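Local coordinates for flagellar hook protein FlgE (Caulobacter crescentus CB15, PDB 5AY6) that builds the flagellar hook, the curved segment that probably acts as a universal joint, carrying torque from the rotary motor to the filament, at residues Phe167-Ile171 and Ser297-Val302; Gly63-Val69 and Gly81-Ala87; Ile245-Gly249 and Leu272-Glu276; Trp150-Asp154 and Gly211-Ile215; Phe222-Leu228 and Leu290-Asn294. One frame throughout, in Å; residues are numbered along the deposited sequence.

Interaction 1. Residues Phe167-Ile171 and Ser297-Val302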
# COMPACT_ATOMS: atom_id res chain seq x y z
N PHE A 167 0.20 12.53 -0.35
CA PHE A 167 -0.50 13.50 -1.18
C PHE A 167 -1.94 13.09 -1.40
O PHE A 167 -2.26 11.90 -1.42
CB PHE A 167 0.21 13.69 -2.52
CG PHE A 167 -0.20 14.94 -3.25
CD1 PHE A 167 0.01 16.19 -2.68
CD2 PHE A 167 -0.78 14.87 -4.50
CE1 PHE A 167 -0.36 17.34 -3.34
CE2 PHE A 167 -1.15 16.02 -5.18
CZ PHE A 167 -0.95 17.26 -4.60
N GLU A 168 -2.80 14.08 -1.57
CA GLU A 168 -4.21 13.83 -1.81
C GLU A 168 -4.76 14.71 -2.92
O GLU A 168 -4.35 15.87 -3.08
CB GLU A 168 -5.02 14.05 -0.53
CG GLU A 168 -4.70 13.10 0.60
CD GLU A 168 -5.71 13.19 1.74
OE1 GLU A 168 -6.04 14.32 2.15
OE2 GLU A 168 -6.18 12.13 2.20
N VAL A 169 -5.70 14.16 -3.68
CA VAL A 169 -6.47 14.92 -4.65
C VAL A 169 -7.94 14.85 -4.27
O VAL A 169 -8.52 13.77 -4.25
CB VAL A 169 -6.28 14.38 -6.07
CG1 VAL A 169 -7.13 15.18 -7.05
CG2 VAL A 169 -4.81 14.43 -6.46
N GLN A 170 -8.55 15.98 -3.94
CA GLN A 170 -9.96 15.99 -3.60
C GLN A 170 -10.82 16.08 -4.85
O GLN A 170 -10.56 16.89 -5.75
CB GLN A 170 -10.30 17.13 -2.64
CG GLN A 170 -9.70 16.97 -1.25
CD GLN A 170 -10.45 17.77 -0.19
OE1 GLN A 170 -11.16 18.73 -0.51
NE2 GLN A 170 -10.30 17.37 1.06
N ILE A 171 -11.85 15.25 -4.90
CA ILE A 171 -12.74 15.18 -6.05
C ILE A 171 -14.18 15.41 -5.62
O ILE A 171 -14.85 14.49 -5.15
CB ILE A 171 -12.63 13.83 -6.76
CG1 ILE A 171 -11.17 13.51 -7.09
CG2 ILE A 171 -13.46 13.84 -8.03
CD1 ILE A 171 -10.95 12.11 -7.62
N SER A 297 4.78 18.19 -5.81
CA SER A 297 3.50 17.50 -5.81
C SER A 297 2.42 18.57 -5.78
O SER A 297 2.40 19.39 -4.87
CB SER A 297 3.35 16.55 -4.61
OG SER A 297 4.13 15.38 -4.77
N VAL A 298 1.54 18.57 -6.77
CA VAL A 298 0.54 19.63 -6.86
C VAL A 298 -0.69 19.19 -7.65
O VAL A 298 -0.58 18.40 -8.59
CB VAL A 298 1.15 20.91 -7.50
CG1 VAL A 298 1.57 20.65 -8.94
CG2 VAL A 298 0.17 22.08 -7.44
N VAL A 299 -1.85 19.68 -7.25
CA VAL A 299 -3.06 19.52 -8.04
C VAL A 299 -3.19 20.72 -8.98
O VAL A 299 -3.41 21.84 -8.53
CB VAL A 299 -4.31 19.41 -7.16
CG1 VAL A 299 -5.57 19.27 -8.01
CG2 VAL A 299 -4.18 18.23 -6.20
N GLN A 300 -3.05 20.48 -10.28
CA GLN A 300 -3.18 21.54 -11.27
C GLN A 300 -4.64 21.92 -11.46
O GLN A 300 -4.99 23.10 -11.43
CB GLN A 300 -2.55 21.11 -12.59
CG GLN A 300 -1.09 20.69 -12.44
CD GLN A 300 -0.67 19.61 -13.40
OE1 GLN A 300 -1.43 19.23 -14.30
NE2 GLN A 300 0.54 19.08 -13.22
N SER A 301 -5.49 20.91 -11.63
CA SER A 301 -6.93 21.12 -11.71
C SER A 301 -7.69 19.80 -11.67
O SER A 301 -7.12 18.74 -11.92
CB SER A 301 -7.31 21.87 -12.99
OG SER A 301 -7.11 21.06 -14.13
N VAL A 302 -8.98 19.88 -11.36
CA VAL A 302 -9.87 18.74 -11.46
C VAL A 302 -11.05 19.12 -12.34
O VAL A 302 -11.81 20.03 -12.01
CB VAL A 302 -10.36 18.26 -10.07
CG1 VAL A 302 -11.28 17.06 -10.21
CG2 VAL A 302 -9.17 17.93 -9.17
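A classic beta bulge at Q300 and S301, both opposite N10 of strand 6-12, breaks the usual alternation of the second strand and gives this contact its uneven register. F167 lies nearest S297 and V169 nearest V299, but I171 is matched with V302, one residue later than regular alternation would give. The bulge thus lets V299 and V302, three positions apart, both point their CA-to-CB bonds at strand 167-171. The two are outer strands of different sheets, facing each other as in a beta sandwich within the FlaE D2-type part of the hook protein. Their axes pass 7.8 Å apart, with chain directions only 26° from parallel, and the union is apolar, without hydrogen bonds between the segments. Each strand is instead bonded within its own sheet, 167-171 to M187, L185 and V183, and 298-302 to strand 6-12. V169 spans the bulge, with CG2 3.9 Å from V299 CG2 and CG1 4.0 Å from V302 CG2. At the start of both segments the F167 ring reaches across: its CZ lies 3.7 Å from V299 CG2, and S297 CB sits over one ring face in a CH-pi contact, 4.0 Å from the centroid.

Interaction 2. Residues Gly63-Val69 and Gly81-Ala87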
# COMPACT_ATOMS: atom_id res chain seq x y z
N GLY A 63 -3.57 -16.77 5.24
CA GLY A 63 -3.23 -17.11 6.61
C GLY A 63 -1.99 -16.46 7.18
O GLY A 63 -1.69 -16.66 8.36
N ASN A 64 -1.28 -15.67 6.37
CA ASN A 64 -0.05 -15.01 6.82
C ASN A 64 -0.02 -13.49 6.63
O ASN A 64 -0.58 -12.95 5.68
CB ASN A 64 1.17 -15.58 6.08
CG ASN A 64 1.33 -17.06 6.28
OD1 ASN A 64 1.19 -17.57 7.39
ND2 ASN A 64 1.65 -17.76 5.19
N ASN A 65 0.68 -12.82 7.54
CA ASN A 65 1.04 -11.42 7.37
C ASN A 65 2.34 -11.31 6.58
O ASN A 65 3.39 -11.74 7.04
CB ASN A 65 1.18 -10.74 8.73
CG ASN A 65 -0.11 -10.74 9.52
OD1 ASN A 65 -1.19 -10.62 8.94
ND2 ASN A 65 -0.02 -10.89 10.83
N GLU A 66 2.26 -10.74 5.38
CA GLU A 66 3.45 -10.62 4.53
C GLU A 66 4.05 -9.23 4.54
O GLU A 66 3.34 -8.22 4.56
CB GLU A 66 3.11 -11.02 3.09
CG GLU A 66 2.63 -12.46 2.97
CD GLU A 66 2.44 -12.89 1.53
OE1 GLU A 66 2.52 -12.02 0.63
OE2 GLU A 66 2.20 -14.09 1.29
N TYR A 67 5.38 -9.18 4.53
CA TYR A 67 6.11 -7.92 4.51
C TYR A 67 7.31 -8.01 3.57
O TYR A 67 7.87 -9.09 3.37
CB TYR A 67 6.59 -7.54 5.92
CG TYR A 67 5.51 -7.55 6.98
CD1 TYR A 67 4.64 -6.47 7.13
CD2 TYR A 67 5.36 -8.63 7.85
CE1 TYR A 67 3.65 -6.47 8.11
CE2 TYR A 67 4.38 -8.64 8.83
CZ TYR A 67 3.53 -7.56 8.96
OH TYR A 67 2.54 -7.56 9.93
N LEU A 68 7.71 -6.89 2.98
CA LEU A 68 8.94 -6.85 2.19
C LEU A 68 10.11 -6.56 3.12
O LEU A 68 9.95 -5.84 4.11
CB LEU A 68 8.87 -5.79 1.09
CG LEU A 68 7.70 -5.89 0.10
CD1 LEU A 68 7.84 -4.84 -0.99
CD2 LEU A 68 7.64 -7.29 -0.50
N VAL A 69 11.28 -7.12 2.81
CA VAL A 69 12.47 -6.89 3.62
C VAL A 69 13.68 -6.54 2.76
O VAL A 69 13.98 -7.21 1.77
CB VAL A 69 12.83 -8.14 4.46
CG1 VAL A 69 14.12 -7.90 5.24
CG2 VAL A 69 11.70 -8.50 5.41
N GLY A 81 13.85 -9.57 -0.09
CA GLY A 81 12.80 -10.53 -0.37
C GLY A 81 11.52 -10.28 0.40
O GLY A 81 11.26 -9.17 0.87
N LYS A 82 10.71 -11.32 0.53
CA LYS A 82 9.46 -11.24 1.28
C LYS A 82 9.45 -12.25 2.42
O LYS A 82 9.93 -13.38 2.25
CB LYS A 82 8.26 -11.46 0.36
CG LYS A 82 6.92 -11.24 1.03
CD LYS A 82 5.80 -11.07 0.01
CE LYS A 82 5.54 -12.36 -0.76
NZ LYS A 82 4.32 -12.25 -1.61
N VAL A 83 8.94 -11.83 3.57
CA VAL A 83 8.73 -12.75 4.68
C VAL A 83 7.24 -12.88 4.96
O VAL A 83 6.46 -11.97 4.67
CB VAL A 83 9.44 -12.29 5.97
CG1 VAL A 83 10.94 -12.42 5.81
CG2 VAL A 83 9.06 -10.86 6.32
N ALA A 84 6.84 -14.03 5.50
CA ALA A 84 5.45 -14.27 5.83
C ALA A 84 5.38 -14.84 7.24
O ALA A 84 6.01 -15.85 7.53
CB ALA A 84 4.81 -15.22 4.83
N TYR A 85 4.64 -14.17 8.11
CA TYR A 85 4.46 -14.64 9.48
C TYR A 85 3.04 -15.17 9.68
O TYR A 85 2.09 -14.62 9.13
CB TYR A 85 4.75 -13.53 10.48
CG TYR A 85 6.15 -12.96 10.42
CD1 TYR A 85 6.42 -11.83 9.68
CD2 TYR A 85 7.19 -13.55 11.12
CE1 TYR A 85 7.69 -11.30 9.63
CE2 TYR A 85 8.46 -13.03 11.07
CZ TYR A 85 8.71 -11.90 10.32
OH TYR A 85 9.98 -11.38 10.27
N ASP A 86 2.91 -16.23 10.46
CA ASP A 86 1.61 -16.79 10.79
C ASP A 86 0.78 -15.72 11.50
O ASP A 86 1.24 -15.10 12.45
CB ASP A 86 1.75 -18.03 11.67
CG ASP A 86 0.45 -18.78 11.85
OD1 ASP A 86 0.29 -19.84 11.21
OD2 ASP A 86 -0.40 -18.32 12.63
N ALA A 87 -0.44 -15.49 11.02
CA ALA A 87 -1.26 -14.40 11.52
C ALA A 87 -1.78 -14.66 12.93
O ALA A 87 -2.13 -13.73 13.66
CB ALA A 87 -2.43 -14.14 10.58
O HOH W 1 2.13 -12.28 11.94
O HOH W 2 -2.20 -11.02 12.67
O HOH W 3 2.23 -14.56 -1.19
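Backbone hydrogen bonds carry most of this contact. In antiparallel register, the hydrogen-bonded pairs N65-Y85, Y67-V83 and V69-G81 each exchange two bonds: N65 N to Y85 O (2.8 Å) and Y85 N to N65 O (2.9 Å), Y67 N to V83 O (3.0 Å) and V83 N to Y67 O (2.9 Å), V69 N to G81 O (2.8 Å) and G81 N to V69 O (3.0 Å). A longer bond, A87 N to G63 O at 3.2 Å, extends the pairing past the strand ends. CA atoms of the non-hydrogen-bonded positions add CA-H...O contacts to the flanking carbonyls, as from E66 CA to V83 O at 3.3 Å.

Charge is paired on the face bearing E66, A84 and K82, where E66 OE1 and K82 NZ form a 2.9 Å salt bridge that water 3 also spans through E66 OE2.

On the opposite face, at the strand ends, waters 1 and 2 link N65 ND2 to D86 O and A87 O respectively. Apolar contacts line the rest of that face. Y67 CD2 meets Y85 CD1 edge to edge at 3.8 Å, and V69 CG2 touches V83 CG2 at 3.7 Å; V139 of helix 137-140 packs on both tyrosines. This two-faced pairing is that of a beta hairpin, here the third and fourth strands of the five-stranded antiparallel sheet in the FlgE third-domain region.

Interaction 3. Residues Ile245-Gly249 and Leu272-Glu276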
# COMPACT_ATOMS: atom_id res chain seq x y z
N ILE A 245 -20.73 3.89 -6.85
CA ILE A 245 -21.23 3.91 -5.48
C ILE A 245 -22.72 3.64 -5.53
O ILE A 245 -23.46 4.34 -6.22
CB ILE A 245 -20.95 5.26 -4.78
CG1 ILE A 245 -19.45 5.56 -4.81
CG2 ILE A 245 -21.46 5.23 -3.35
CD1 ILE A 245 -19.08 6.89 -4.19
N LYS A 246 -23.18 2.61 -4.82
CA LYS A 246 -24.57 2.19 -4.93
C LYS A 246 -25.50 3.16 -4.22
O LYS A 246 -25.07 3.89 -3.33
CB LYS A 246 -24.76 0.78 -4.39
CG LYS A 246 -23.82 -0.24 -5.00
CD LYS A 246 -23.97 -0.32 -6.51
CE LYS A 246 -25.05 -1.31 -6.91
NZ LYS A 246 -25.13 -1.48 -8.40
N SER A 247 -26.76 3.14 -4.63
CA SER A 247 -27.80 3.99 -4.07
C SER A 247 -27.93 3.83 -2.57
O SER A 247 -27.59 2.79 -2.01
CB SER A 247 -29.15 3.65 -4.73
OG SER A 247 -30.21 4.40 -4.17
N SER A 248 -28.42 4.87 -1.91
CA SER A 248 -28.85 4.73 -0.53
C SER A 248 -29.84 3.57 -0.50
O SER A 248 -30.68 3.45 -1.38
CB SER A 248 -29.49 6.02 -0.01
OG SER A 248 -28.55 7.08 0.04
N GLY A 249 -29.69 2.69 0.48
CA GLY A 249 -30.62 1.59 0.64
C GLY A 249 -30.41 0.40 -0.28
O GLY A 249 -31.21 -0.53 -0.26
N LEU A 272 -28.49 10.18 3.41
CA LEU A 272 -28.30 11.03 2.24
C LEU A 272 -29.45 10.85 1.25
O LEU A 272 -29.85 11.81 0.59
CB LEU A 272 -26.96 10.73 1.57
CG LEU A 272 -25.73 10.88 2.46
CD1 LEU A 272 -24.47 10.39 1.75
CD2 LEU A 272 -25.56 12.32 2.92
N GLY A 273 -29.97 9.63 1.15
CA GLY A 273 -31.12 9.33 0.31
C GLY A 273 -30.90 9.64 -1.16
O GLY A 273 -31.80 10.12 -1.84
N ILE A 274 -29.69 9.36 -1.64
CA ILE A 274 -29.30 9.70 -3.01
C ILE A 274 -29.10 8.46 -3.87
O ILE A 274 -28.97 7.34 -3.36
CB ILE A 274 -28.01 10.54 -3.02
CG1 ILE A 274 -26.90 9.82 -2.25
CG2 ILE A 274 -28.25 11.91 -2.41
CD1 ILE A 274 -25.58 10.58 -2.20
N ASP A 275 -29.08 8.68 -5.19
CA ASP A 275 -29.04 7.60 -6.17
C ASP A 275 -27.66 7.00 -6.38
O ASP A 275 -26.65 7.57 -5.98
CB ASP A 275 -29.55 8.09 -7.53
CG ASP A 275 -31.00 8.54 -7.48
OD1 ASP A 275 -31.77 7.99 -6.66
OD2 ASP A 275 -31.37 9.43 -8.27
N GLU A 276 -27.64 5.83 -7.01
CA GLU A 276 -26.41 5.21 -7.47
C GLU A 276 -25.61 6.22 -8.28
O GLU A 276 -26.17 6.98 -9.07
CB GLU A 276 -26.70 3.97 -8.31
CG GLU A 276 -25.51 3.40 -9.04
CD GLU A 276 -25.83 2.09 -9.72
OE1 GLU A 276 -26.40 1.21 -9.04
OE2 GLU A 276 -25.53 1.94 -10.92
O HOH W 4 -27.46 1.02 -6.63
O HOH W 5 -32.16 5.46 -5.89
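A salt bridge joins K246 NZ to E276 OE1 at 3.0 Å, and two hydrogen bonds bind S248 to I274: S248 N donates to I274 O at 2.9 Å, nearly straight, while I274 N donates to S248 OG at 3.1 Å. The serine hydroxyl therefore takes the place a backbone carbonyl would have in strand pairing, and it is also bonded to A269 O. Two waters extend the polar network. Water 4 accepts from S247 N and donates to E276 OE1, and water 5 donates to both S247 OG and D275 OD1. S247 OG in turn donates to S248 O at 3.0 Å, within its own segment.

Outward from these bonds the backbones come close, with S247 CA 3.5 Å from E276 N and a CA-H...O contact of 3.3 Å from E276 CA to I245 O. W268 touches I245, S248 and I274, and Y250 meets K246 in a cation-pi contact.

Neither segment is a regular strand here, although I245 pairs with Q277 where strands 242-245 and 277-291 run side by side. Polar groups dominate between the segments, so the two ends of the long strandless excursion 250-271 are tied together chiefly by hydrogen bonds, ordered water and one charge pair.

Interaction 4. Residues Trp150-Asp154 and Gly211-Ile215; sequences WSMSD and GNGQI
This is a polar contact between a capped helix start and an Asx turn, where helix 152-157 meets the turn leading into strand 214-222. S151 is the N-cap (-114/-179°, chi1 p); M152, S153 and D154 then take helical angles near -70/-35°. S151 and D154 form a capping box: D154 N donates to S151 OG at 3.2 Å, and S151 N donates to D154 OD2 (chi1 m) at 2.9 Å. Facing it, N212 (-93/-6°, chi1 p) closes the Asx turn by accepting from Q214 N at OD1, 3.0 Å. G213 is left-handed at 84/5°, where a beta carbon would jam against N212 O. The one direct hydrogen bond between the segments runs from N212 ND2 to D154 OD1, 3.0 Å, so the same asparagine side chain bonds the capping-box carboxylate. Water 6 lies 2.6 Å from S151 OG and bonds N212 ND2 weakly (2.9 Å). S153 CA and N212 CA are 5.5 Å apart; S153 OG (chi1 m) is 3.4 Å from Q214 CB (-61/134°, chi1 and chi2 t). Q214 NE2 bonds P147 O and E199 of strand 195-202, which also bonds M152 N and S153 OG, while M152 packs on strand 180-189, seating the helix on the sheet of strand 214-222.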
# COMPACT_ATOMS: atom_id res chain seq x y z
N TRP A 150 -4.83 -0.72 8.41
CA TRP A 150 -4.04 0.42 8.88
C TRP A 150 -3.80 1.37 7.71
O TRP A 150 -2.68 1.51 7.23
CB TRP A 150 -2.72 -0.08 9.48
CG TRP A 150 -2.07 0.87 10.45
CD1 TRP A 150 -0.86 1.50 10.30
CD2 TRP A 150 -2.58 1.29 11.72
NE1 TRP A 150 -0.60 2.28 11.40
CE2 TRP A 150 -1.64 2.17 12.28
CE3 TRP A 150 -3.75 1.00 12.43
CZ2 TRP A 150 -1.82 2.77 13.53
CZ3 TRP A 150 -3.94 1.60 13.67
CH2 TRP A 150 -2.98 2.47 14.20
N SER A 151 -4.87 2.00 7.25
CA SER A 151 -4.85 2.66 5.94
C SER A 151 -4.97 4.17 6.03
O SER A 151 -5.05 4.74 7.12
CB SER A 151 -5.97 2.11 5.07
OG SER A 151 -7.24 2.47 5.60
N MET A 152 -4.97 4.82 4.87
CA MET A 152 -5.16 6.26 4.82
C MET A 152 -6.63 6.61 5.11
O MET A 152 -6.93 7.69 5.62
CB MET A 152 -4.71 6.81 3.46
CG MET A 152 -3.24 6.58 3.18
SD MET A 152 -2.70 7.20 1.57
CE MET A 152 -2.78 5.69 0.60
N SER A 153 -7.54 5.69 4.80
CA SER A 153 -8.94 5.90 5.14
C SER A 153 -9.13 5.80 6.66
O SER A 153 -9.95 6.51 7.24
CB SER A 153 -9.84 4.90 4.41
OG SER A 153 -9.79 5.12 3.00
N ASP A 154 -8.37 4.92 7.30
CA ASP A 154 -8.41 4.82 8.76
C ASP A 154 -7.95 6.14 9.37
O ASP A 154 -8.50 6.61 10.37
CB ASP A 154 -7.52 3.68 9.27
CG ASP A 154 -8.08 2.31 8.94
OD1 ASP A 154 -9.32 2.15 8.93
OD2 ASP A 154 -7.28 1.38 8.69
N GLY A 211 -17.15 2.37 8.04
CA GLY A 211 -17.06 3.57 8.84
C GLY A 211 -16.05 4.59 8.33
O GLY A 211 -16.23 5.80 8.51
N ASN A 212 -14.98 4.12 7.69
CA ASN A 212 -13.90 5.04 7.31
C ASN A 212 -14.05 5.62 5.91
O ASN A 212 -13.26 6.48 5.50
CB ASN A 212 -12.54 4.36 7.45
CG ASN A 212 -12.34 3.19 6.49
OD1 ASN A 212 -13.14 2.96 5.59
ND2 ASN A 212 -11.26 2.45 6.69
N GLY A 213 -15.05 5.14 5.17
CA GLY A 213 -15.35 5.68 3.86
C GLY A 213 -14.56 5.14 2.68
O GLY A 213 -14.71 5.62 1.55
N GLN A 214 -13.71 4.15 2.92
CA GLN A 214 -12.90 3.60 1.83
C GLN A 214 -13.76 3.00 0.71
O GLN A 214 -14.71 2.24 0.95
CB GLN A 214 -11.93 2.54 2.36
CG GLN A 214 -10.80 2.22 1.40
CD GLN A 214 -9.90 1.12 1.92
OE1 GLN A 214 -10.23 -0.06 1.84
NE2 GLN A 214 -8.74 1.51 2.45
N ILE A 215 -13.39 3.34 -0.52
CA ILE A 215 -14.10 2.90 -1.72
C ILE A 215 -13.32 1.78 -2.41
O ILE A 215 -13.88 0.74 -2.77
CB ILE A 215 -14.31 4.07 -2.70
CG1 ILE A 215 -15.27 5.09 -2.09
CG2 ILE A 215 -14.84 3.58 -4.05
CD1 ILE A 215 -15.36 6.40 -2.86
O HOH W 6 -9.08 0.65 5.86

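Interaction 5. Residues Phe222-Leu228 and Leu290-Asn294; sequences FTTDGKL and LTQYN
F222 opens the segment in extended form (-119/160°, chi1 m, chi2 90°), its ring directed at 290-294. Q292 CB lies over one face in a CH-pi contact, 3.5 Å from the centroid; L290 O approaches the edge, 3.4 Å from F222 CE2, and L290 CD2 is 3.8 Å from F222 CZ. T223 (chi1 p) begins a type I beta turn ending at G226. Its N donates to K227 O (2.6 Å), its O accepts from G226 N (2.9 Å), and its OG1 accepts from D225 N (3.3 Å, an ST turn) and K227 N (3.0 Å). T224 and D225 form the corner; D225 O reaches the Y293 ring edge, 3.3 Å from CE1. G226 is left-handed (86/16°), its CA 4.1 Å from that of Q292. A beta carbon would come within 2.7 Å of Q292 O and Y293 CD1. G226 O accepts from Q292 N (-137/57°, chi1 t) at 2.8 Å, the one direct hydrogen bond between the segments. K227 (chi1 and chi2 m) turns back so that CE lies 3.2 Å from Y293 OH. At L228 (chi1 t), CB is 3.8 Å from L290 O, and water 7 accepts from L228 N (2.8 Å) and donates to L290 O (3.0 Å). The first segment is thus a 3:5 hairpin, type I turn plus G1 bulge, connecting strands 214-222 and 228-230 and docked on the end of strand 277-291.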
# COMPACT_ATOMS: atom_id res chain seq x y z
N PHE A 222 4.10 4.25 -12.46
CA PHE A 222 4.45 5.23 -13.49
C PHE A 222 5.63 4.73 -14.30
O PHE A 222 6.37 3.85 -13.87
CB PHE A 222 4.76 6.59 -12.87
CG PHE A 222 3.59 7.24 -12.20
CD1 PHE A 222 3.32 7.00 -10.85
CD2 PHE A 222 2.75 8.08 -12.90
CE1 PHE A 222 2.24 7.60 -10.23
CE2 PHE A 222 1.67 8.68 -12.29
CZ PHE A 222 1.41 8.44 -10.95
N THR A 223 5.80 5.29 -15.50
CA THR A 223 6.98 4.98 -16.29
C THR A 223 8.18 5.74 -15.74
O THR A 223 8.02 6.64 -14.91
CB THR A 223 6.79 5.34 -17.78
OG1 THR A 223 6.69 6.76 -17.92
CG2 THR A 223 5.53 4.68 -18.32
N THR A 224 9.37 5.40 -16.20
CA THR A 224 10.58 6.09 -15.78
C THR A 224 10.56 7.56 -16.20
O THR A 224 11.34 8.37 -15.70
CB THR A 224 11.84 5.42 -16.34
OG1 THR A 224 11.68 5.20 -17.75
CG2 THR A 224 12.08 4.08 -15.66
N ASP A 225 9.66 7.90 -17.12
CA ASP A 225 9.52 9.27 -17.60
C ASP A 225 8.39 10.01 -16.87
O ASP A 225 8.09 11.16 -17.19
CB ASP A 225 9.26 9.28 -19.10
CG ASP A 225 10.36 8.59 -19.89
OD1 ASP A 225 11.53 8.61 -19.44
OD2 ASP A 225 10.06 8.04 -20.97
N GLY A 226 7.77 9.34 -15.90
CA GLY A 226 6.73 9.97 -15.11
C GLY A 226 5.33 9.91 -15.70
O GLY A 226 4.44 10.65 -15.28
N LYS A 227 5.14 9.03 -16.68
CA LYS A 227 3.82 8.86 -17.27
C LYS A 227 3.09 7.70 -16.60
O LYS A 227 3.71 6.69 -16.26
CB LYS A 227 3.93 8.61 -18.78
CG LYS A 227 4.65 9.71 -19.54
CD LYS A 227 3.98 11.05 -19.34
CE LYS A 227 4.54 12.10 -20.29
NZ LYS A 227 5.99 12.34 -20.07
N LEU A 228 1.78 7.85 -16.43
CA LEU A 228 0.96 6.81 -15.81
C LEU A 228 1.04 5.50 -16.60
O LEU A 228 0.79 5.48 -17.80
CB LEU A 228 -0.49 7.27 -15.69
CG LEU A 228 -1.47 6.28 -15.07
CD1 LEU A 228 -1.08 5.95 -13.64
CD2 LEU A 228 -2.89 6.83 -15.13
N LEU A 290 -2.58 12.28 -14.46
CA LEU A 290 -1.77 12.10 -13.27
C LEU A 290 -0.34 11.77 -13.66
O LEU A 290 -0.10 10.73 -14.29
CB LEU A 290 -2.37 10.99 -12.39
CG LEU A 290 -1.67 10.73 -11.06
CD1 LEU A 290 -1.82 11.94 -10.13
CD2 LEU A 290 -2.22 9.47 -10.41
N THR A 291 0.60 12.64 -13.31
CA THR A 291 1.99 12.48 -13.72
C THR A 291 2.92 12.35 -12.53
O THR A 291 2.55 12.63 -11.38
CB THR A 291 2.47 13.66 -14.58
OG1 THR A 291 2.45 14.86 -13.79
CG2 THR A 291 1.58 13.84 -15.80
N GLN A 292 4.15 11.92 -12.81
CA GLN A 292 5.11 11.64 -11.76
C GLN A 292 6.49 12.20 -12.14
O GLN A 292 7.48 11.47 -12.22
CB GLN A 292 5.15 10.12 -11.50
CG GLN A 292 5.88 9.71 -10.22
CD GLN A 292 7.10 8.83 -10.51
OE1 GLN A 292 7.52 8.69 -11.66
NE2 GLN A 292 7.67 8.26 -9.47
N TYR A 293 6.55 13.50 -12.39
CA TYR A 293 7.81 14.18 -12.70
C TYR A 293 8.51 14.62 -11.42
O TYR A 293 7.87 14.72 -10.38
CB TYR A 293 7.57 15.41 -13.58
CG TYR A 293 6.71 15.14 -14.78
CD1 TYR A 293 6.98 14.07 -15.63
CD2 TYR A 293 5.63 15.95 -15.08
CE1 TYR A 293 6.20 13.82 -16.73
CE2 TYR A 293 4.84 15.71 -16.19
CZ TYR A 293 5.13 14.65 -17.01
OH TYR A 293 4.34 14.40 -18.11
N ASN A 294 9.80 14.92 -11.50
CA ASN A 294 10.52 15.43 -10.33
C ASN A 294 10.26 16.92 -10.15
O ASN A 294 11.13 17.75 -10.41
CB ASN A 294 12.03 15.19 -10.43
CG ASN A 294 12.78 15.67 -9.20
OD1 ASN A 294 12.21 15.76 -8.11
ND2 ASN A 294 14.05 16.02 -9.38
O HOH W 7 0.59 10.29 -17.19

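How the interactions relate
Interactions 1, 3 and 5 lie within the FlaE D2-type region, whereas interaction 2 belongs to the third-domain region, its centre about 33 Å from that of interaction 1. Interaction 4 is intermediate, its nearest atoms about 9 Å from interaction 2 and 6 Å from interaction 1. It touches interaction 3 directly, through I215 CD1 and I245 CD1, 4.0 Å apart. Interactions 1 and 5, with centres about 15 Å apart, adjoin in sequence between N294 and S297, and both link the five-stranded sheet containing 167-174 to the four-stranded sheet containing 298-304. Interaction 3 is nested within the loop closed by interaction 5, itself nested within that of interaction 1, yet interactions 3 and 5 lie about 35 Å apart between centres.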